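Local coordinates for protein NEDD8-conjugating enzyme UBC12 (Saccharomyces cerevisiae, PDB 3O2U) that accepts the ubiquitin-like protein Rub1 (NEDD8) from its E1 complex as a thioester and catalyses its covalent attachment to other proteins, chiefly the cullin Cdc53, at residues L66-R71 against F84-N89; E90-E95 against E123-A128. All coordinates share one frame; numbering follows the deposited sequence. Where two conformers were deposited one is given.

Contact 1: residues L66-R71 against F84-N89; sequences LEVIVR and FNLDFN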
loop_
_atom_site.group_PDB
_atom_site.type_symbol
_atom_site.label_atom_id
_atom_site.label_comp_id
_atom_site.label_asym_id
_atom_site.label_seq_id
_atom_site.Cartn_x
_atom_site.Cartn_y
_atom_site.Cartn_z
ATOM N N LEU A 66 -8.096 0.619 -0.581
ATOM C CA LEU A 66 -8.082 -0.715 0.023
ATOM C C LEU A 66 -7.269 -0.648 1.301
ATOM O O LEU A 66 -6.336 0.150 1.403
ATOM C CB LEU A 66 -7.416 -1.735 -0.915
ATOM C CG LEU A 66 -7.817 -1.708 -2.392
ATOM C CD1 LEU A 66 -6.948 -2.675 -3.204
ATOM C CD2 LEU A 66 -9.297 -2.030 -2.572
ATOM N N GLU A 67 -7.621 -1.492 2.262
ATOM C CA GLU A 67 -6.783 -1.695 3.437
ATOM C C GLU A 67 -6.164 -3.080 3.333
ATOM O O GLU A 67 -6.872 -4.068 3.153
ATOM C CB GLU A 67 -7.596 -1.622 4.727
ATOM C CG GLU A 67 -6.732 -1.822 5.980
ATOM C CD GLU A 67 -7.547 -1.978 7.241
ATOM O OE1 GLU A 67 -8.711 -2.434 7.152
ATOM O OE2 GLU A 67 -7.015 -1.656 8.325
ATOM N N VAL A 68 -4.845 -3.156 3.444
ATOM C CA VAL A 68 -4.161 -4.445 3.361
ATOM C C VAL A 68 -3.537 -4.730 4.713
ATOM O O VAL A 68 -2.782 -3.917 5.213
ATOM C CB VAL A 68 -3.046 -4.439 2.293
ATOM C CG1 VAL A 68 -2.213 -5.718 2.389
ATOM C CG2 VAL A 68 -3.646 -4.314 0.909
ATOM N N ILE A 69 -3.851 -5.888 5.290
ATOM C CA ILE A 69 -3.353 -6.252 6.619
ATOM C C ILE A 69 -2.389 -7.442 6.546
ATOM O O ILE A 69 -2.790 -8.563 6.235
ATOM C CB ILE A 69 -4.503 -6.603 7.569
ATOM C CG1 ILE A 69 -5.469 -5.415 7.690
ATOM C CG2 ILE A 69 -3.943 -6.996 8.942
ATOM C CD1 ILE A 69 -6.732 -5.714 8.480
ATOM N N VAL A 70 -1.115 -7.186 6.831
ATOM C CA VAL A 70 -0.092 -8.225 6.801
ATOM C C VAL A 70 0.157 -8.755 8.217
ATOM O O VAL A 70 0.494 -7.988 9.120
ATOM C CB VAL A 70 1.206 -7.675 6.162
ATOM C CG1 VAL A 70 2.268 -8.753 6.064
ATOM C CG2 VAL A 70 0.889 -7.133 4.751
ATOM N N ARG A 71 -0.041 -10.063 8.393
ATOM C CA ARG A 71 0.206 -10.749 9.668
ATOM C C ARG A 71 1.111 -11.963 9.416
ATOM O O ARG A 71 0.627 -13.071 9.208
ATOM C CB ARG A 71 -1.118 -11.200 10.296
ATOM C CG ARG A 71 -0.992 -11.745 11.730
ATOM C CD ARG A 71 -2.369 -11.938 12.340
ATOM N NE ARG A 71 -2.338 -12.450 13.716
ATOM C CZ ARG A 71 -2.349 -13.747 14.025
ATOM N NH1 ARG A 71 -2.361 -14.664 13.061
ATOM N NH2 ARG A 71 -2.337 -14.133 15.295
ATOM N N PHE A 84 -1.984 -1.395 5.958
ATOM C CA PHE A 84 -1.608 -0.374 4.980
ATOM C C PHE A 84 -2.873 0.081 4.265
ATOM O O PHE A 84 -3.786 -0.711 4.029
ATOM C CB PHE A 84 -0.674 -0.941 3.897
ATOM C CG PHE A 84 0.635 -1.459 4.420
ATOM C CD1 PHE A 84 1.776 -0.660 4.407
ATOM C CD2 PHE A 84 0.729 -2.749 4.928
ATOM C CE1 PHE A 84 3.006 -1.156 4.886
ATOM C CE2 PHE A 84 1.952 -3.247 5.405
ATOM C CZ PHE A 84 3.083 -2.453 5.386
ATOM N N ASN A 85 -2.914 1.353 3.899
ATOM C CA ASN A 85 -3.953 1.837 3.005
ATOM C C ASN A 85 -3.336 1.955 1.624
ATOM O O ASN A 85 -2.203 2.425 1.487
ATOM C CB ASN A 85 -4.473 3.201 3.455
ATOM C CG ASN A 85 -5.785 3.114 4.223
ATOM O OD1 ASN A 85 -6.398 2.052 4.324
ATOM N ND2 ASN A 85 -6.216 4.238 4.773
ATOM N N LEU A 86 -4.060 1.503 0.610
ATOM C CA LEU A 86 -3.634 1.683 -0.778
ATOM C C LEU A 86 -4.651 2.581 -1.486
ATOM O O LEU A 86 -5.830 2.211 -1.589
ATOM C CB LEU A 86 -3.551 0.330 -1.496
ATOM C CG LEU A 86 -2.333 -0.576 -1.235
ATOM C CD1 LEU A 86 -2.217 -0.957 0.229
ATOM C CD2 LEU A 86 -2.455 -1.812 -2.078
ATOM N N ASP A 87 -4.204 3.742 -1.965
ATOM C CA ASP A 87 -5.076 4.748 -2.584
ATOM C C ASP A 87 -4.788 4.862 -4.086
ATOM O O ASP A 87 -3.672 5.229 -4.476
ATOM C CB ASP A 87 -4.845 6.120 -1.938
ATOM C CG ASP A 87 -5.009 6.106 -0.425
ATOM O OD1 ASP A 87 -5.747 5.260 0.100
ATOM O OD2 ASP A 87 -4.396 6.960 0.253
ATOM N N PHE A 88 -5.784 4.576 -4.912
ATOM C CA PHE A 88 -5.618 4.538 -6.363
ATOM C C PHE A 88 -6.139 5.821 -6.989
ATOM O O PHE A 88 -7.194 6.305 -6.607
ATOM C CB PHE A 88 -6.394 3.357 -6.939
ATOM C CG PHE A 88 -5.894 2.032 -6.470
ATOM C CD1 PHE A 88 -5.114 1.243 -7.297
ATOM C CD2 PHE A 88 -6.166 1.589 -5.189
ATOM C CE1 PHE A 88 -4.627 0.035 -6.855
ATOM C CE2 PHE A 88 -5.688 0.378 -4.738
ATOM C CZ PHE A 88 -4.919 -0.404 -5.575
ATOM N N ASN A 89 -5.401 6.374 -7.945
ATOM C CA ASN A 89 -5.907 7.511 -8.719
ATOM C C ASN A 89 -6.399 7.031 -10.086
ATOM O O ASN A 89 -6.347 5.831 -10.381
ATOM C CB ASN A 89 -4.838 8.602 -8.837
ATOM C CG ASN A 89 -3.587 8.119 -9.533
ATOM O OD1 ASN A 89 -3.636 7.212 -10.366
ATOM N ND2 ASN A 89 -2.452 8.737 -9.209
#

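Contact 2: residues E90-E95 against E123-A128; sequences EVYPIE and EDWSPA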
loop_
_atom_site.group_PDB
_atom_site.type_symbol
_atom_site.label_atom_id
_atom_site.label_comp_id
_atom_site.label_asym_id
_atom_site.label_seq_id
_atom_site.Cartn_x
_atom_site.Cartn_y
_atom_site.Cartn_z
ATOM N N GLU A 90 -6.876 7.950 -10.923
ATOM C CA GLU A 90 -7.497 7.553 -12.182
ATOM C C GLU A 90 -6.460 7.173 -13.231
ATOM O O GLU A 90 -6.781 6.957 -14.401
ATOM C CB GLU A 90 -8.435 8.655 -12.701
ATOM C CG GLU A 90 -9.729 8.772 -11.893
ATOM C CD GLU A 90 -10.479 7.445 -11.824
ATOM O OE1 GLU A 90 -10.979 6.994 -12.880
ATOM O OE2 GLU A 90 -10.557 6.845 -10.722
ATOM N N VAL A 91 -5.214 7.071 -12.798
ATOM C CA VAL A 91 -4.113 6.818 -13.714
ATOM C C VAL A 91 -3.476 5.429 -13.512
ATOM O O VAL A 91 -2.521 5.057 -14.185
ATOM C CB VAL A 91 -3.128 8.014 -13.680
ATOM C CG1 VAL A 91 -1.691 7.583 -13.634
ATOM C CG2 VAL A 91 -3.414 8.945 -14.877
ATOM N N TYR A 92 -4.055 4.642 -12.608
ATOM C CA TYR A 92 -3.730 3.215 -12.526
ATOM C C TYR A 92 -4.109 2.541 -13.850
ATOM O O TYR A 92 -5.188 2.793 -14.390
ATOM C CB TYR A 92 -4.506 2.579 -11.374
ATOM C CG TYR A 92 -4.067 1.184 -11.022
ATOM C CD1 TYR A 92 -2.809 0.955 -10.477
ATOM C CD2 TYR A 92 -4.919 0.094 -11.214
ATOM C CE1 TYR A 92 -2.403 -0.323 -10.144
ATOM C CE2 TYR A 92 -4.519 -1.194 -10.878
ATOM C CZ TYR A 92 -3.259 -1.391 -10.338
ATOM O OH TYR A 92 -2.832 -2.653 -9.991
ATOM N N PRO A 93 -3.250 1.653 -14.368
ATOM C CA PRO A 93 -2.008 1.109 -13.810
ATOM C C PRO A 93 -0.745 1.841 -14.266
ATOM O O PRO A 93 0.349 1.329 -14.071
ATOM C CB PRO A 93 -1.983 -0.304 -14.404
ATOM C CG PRO A 93 -2.561 -0.117 -15.756
ATOM C CD PRO A 93 -3.534 1.060 -15.690
ATOM N N ILE A 94 -0.882 3.011 -14.879
ATOM C CA ILE A 94 0.306 3.728 -15.311
ATOM C C ILE A 94 1.092 4.116 -14.069
ATOM O O ILE A 94 2.322 4.046 -14.044
ATOM C CB ILE A 94 -0.057 4.968 -16.150
ATOM C CG1 ILE A 94 -0.712 4.540 -17.472
ATOM C CG2 ILE A 94 1.166 5.812 -16.404
ATOM C CD1 ILE A 94 -1.295 5.710 -18.276
ATOM N N GLU A 95 0.358 4.523 -13.042
ATOM C CA GLU A 95 0.912 4.764 -11.714
ATOM C C GLU A 95 0.341 3.745 -10.740
ATOM O O GLU A 95 -0.843 3.413 -10.819
ATOM C CB GLU A 95 0.544 6.162 -11.221
ATOM C CG GLU A 95 1.101 7.285 -12.079
ATOM C CD GLU A 95 2.274 7.979 -11.449
ATOM O OE1 GLU A 95 2.163 8.373 -10.265
ATOM O OE2 GLU A 95 3.303 8.142 -12.144
ATOM N N GLU A 123 10.783 2.879 -8.864
ATOM C CA GLU A 123 11.738 2.676 -9.949
ATOM C C GLU A 123 11.479 1.383 -10.716
ATOM O O GLU A 123 11.743 1.311 -11.908
ATOM C CB GLU A 123 13.193 2.753 -9.486
ATOM C CG GLU A 123 13.712 1.518 -8.800
ATOM C CD GLU A 123 13.682 1.670 -7.308
ATOM O OE1 GLU A 123 12.825 2.438 -6.820
ATOM O OE2 GLU A 123 14.521 1.045 -6.626
ATOM N N ASP A 124 10.942 0.373 -10.046
ATOM C CA ASP A 124 10.685 -0.897 -10.722
ATOM C C ASP A 124 9.206 -1.127 -11.016
ATOM O O ASP A 124 8.801 -2.243 -11.303
ATOM C CB ASP A 124 11.249 -2.074 -9.919
ATOM C CG ASP A 124 12.750 -1.975 -9.724
ATOM O OD1 ASP A 124 13.453 -1.581 -10.677
ATOM O OD2 ASP A 124 13.218 -2.306 -8.622
ATOM N N TRP A 125 8.397 -0.078 -10.957
ATOM C CA TRP A 125 6.987 -0.240 -11.298
ATOM C C TRP A 125 6.800 -0.453 -12.806
ATOM O O TRP A 125 7.469 0.176 -13.616
ATOM C CB TRP A 125 6.173 0.965 -10.839
ATOM C CG TRP A 125 4.784 0.897 -11.343
ATOM C CD1 TRP A 125 4.232 1.648 -12.344
ATOM C CD2 TRP A 125 3.766 0.006 -10.898
ATOM N NE1 TRP A 125 2.921 1.287 -12.530
ATOM C CE2 TRP A 125 2.612 0.279 -11.651
ATOM C CE3 TRP A 125 3.713 -0.994 -9.918
ATOM C CZ2 TRP A 125 1.423 -0.417 -11.468
ATOM C CZ3 TRP A 125 2.528 -1.686 -9.740
ATOM C CH2 TRP A 125 1.402 -1.394 -10.512
ATOM N N SER A 126 5.905 -1.361 -13.172
ATOM C CA SER A 126 5.487 -1.549 -14.560
ATOM C C SER A 126 3.974 -1.750 -14.561
ATOM O O SER A 126 3.433 -2.344 -13.619
ATOM C CB SER A 126 6.170 -2.776 -15.166
ATOM O OG SER A 126 5.364 -3.381 -16.160
ATOM N N PRO A 127 3.285 -1.253 -15.608
ATOM C CA PRO A 127 1.829 -1.416 -15.665
ATOM C C PRO A 127 1.437 -2.866 -15.861
ATOM O O PRO A 127 0.244 -3.190 -15.793
ATOM C CB PRO A 127 1.419 -0.570 -16.881
ATOM C CG PRO A 127 2.489 0.444 -17.014
ATOM C CD PRO A 127 3.767 -0.306 -16.633
ATOM N N ALA A 128 2.427 -3.726 -16.105
ATOM C CA ALA A 128 2.174 -5.153 -16.224
ATOM C C ALA A 128 2.246 -5.854 -14.856
ATOM O O ALA A 128 1.959 -7.043 -14.759
ATOM C CB ALA A 128 3.158 -5.798 -17.209
#

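Contact 1: residues L66-R71 against F84-N89
Leu-66 sets its CD1 methyl obliquely against the CE2-CZ end of the Phe-88 ring, with CD1 3.6 Å from Phe-88 CE2 and the CG carbon of the leucine almost as near. The same slanting approach recurs along this side of the sheet: Val-68 sets CG2, the methyl lying anti to its own carbonyl carbon, 3.7 Å from Leu-86 CD1, and Val-70 brings its CG2 to 4.1 Å from Phe-84 CE2. Branched valines suit an extended chain, while leucine and phenylalanine reach further; together they make an apolar surface on which helix 131-143 rests, Leu-131 touching both leucines, Leu-139 touching Val-70 and Phe-142 touching Phe-84. Glu-67 and Asn-85 on the opposite side are polar and partly exposed. Glu-67 has CG anti to the backbone N (chi1 -180°) and the chain extended beyond it, and its OE2 is bonded by Asn-83.

Between these two surfaces the backbones are joined by four hydrogen bonds in two reciprocal pairs. Leu-66 and Leu-86 exchange both N-H and C=O, the bond from Leu-86 N to Leu-66 O being 2.8 Å long and nearly straight at 170°. Val-68 and Phe-84 do likewise, and Val-68 O also lies in plane at the edge of the phenylalanine ring. Glu-67 faces Asn-85 as the non-hydrogen-bonded pair between them, where CA-H groups lean on the carbonyl oxygens of Leu-66 and Phe-84. This twisted antiparallel hairpin, with an apolar side packed against a helix, is the centre of the four-stranded sheet of the ubiquitin-conjugating (UBC) fold.

Contact 2: residues E90-E95 against E123-A128
Trp-125 holds CG anti to its backbone N (chi1 172°), and chi2 -106° turns the indole so that its N-H edge points at the 90-95 loop; Tyr-92, also anti, carries its ring against Pro-93 and the six-membered end of that indole. The indole NE1 is shared by two carbonyls at the edge of the ring. Its stronger bond, 3.0 Å from Trp-125 NE1 to Pro-93 O, runs within the indole plane but is bent at 140°, and NE1 stands above the carbonyl plane of the proline. The other, to Ile-94 O, is weak. The aromatic side chains run across each other at about a right angle, but their ring planes are only moderately inclined, Tyr-92 CE1 lying obliquely 4.0 Å from Trp-125 CH2. A cis peptide joins Tyr-92 to Pro-93 and folds the proline back on its neighbour, so that Pro-93 CB sits 4.1 Å above the centre of the tyrosine ring.

Pro-127 completes the contact: its CB packs 4.2 Å from Pro-93 CG, and its backbone N lies over one face of the indole, toward the rim. Just before it, Ser-126 OG accepts from Ala-128 N, an ST turn. An alanine at Trp-125 would remove the N-H and the broad ring, and would probably loosen the hold on the Pro-93 carbonyl and the packing against Tyr-92. Helix 29-39 borders this loop contact, Arg-33 touching both Tyr-92 and Pro-93 and bonding Pro-127 O, the tyrosine OH hydrogen-bonded to Asp-37; the first loop links strands 82-87 and 98-101, and the second leads into helix 131-143.

How the contacts relate
The two contacts follow one another along the chain, contact 1 closing at Asn-89 exactly where contact 2 opens at Glu-90, and their centres lie 16 Å apart within the single UBC core. Contact 1 is buried near the middle of the molecule, between strands 65-70 and 82-87; contact 2 lies at the surface, where the loop leaving strand 82-87 meets the one preceding helix 131-143. That helix relates them, since it covers the apolar side of the sheet and begins just beyond residues 123-128. Phe-88 and Tyr-92, set edge-to-face, carry the packing from one contact to the other. Sheet and loops thus join through chain and ring pair, with Cys-117, the predicted thioester cysteine, between contact 2's segments.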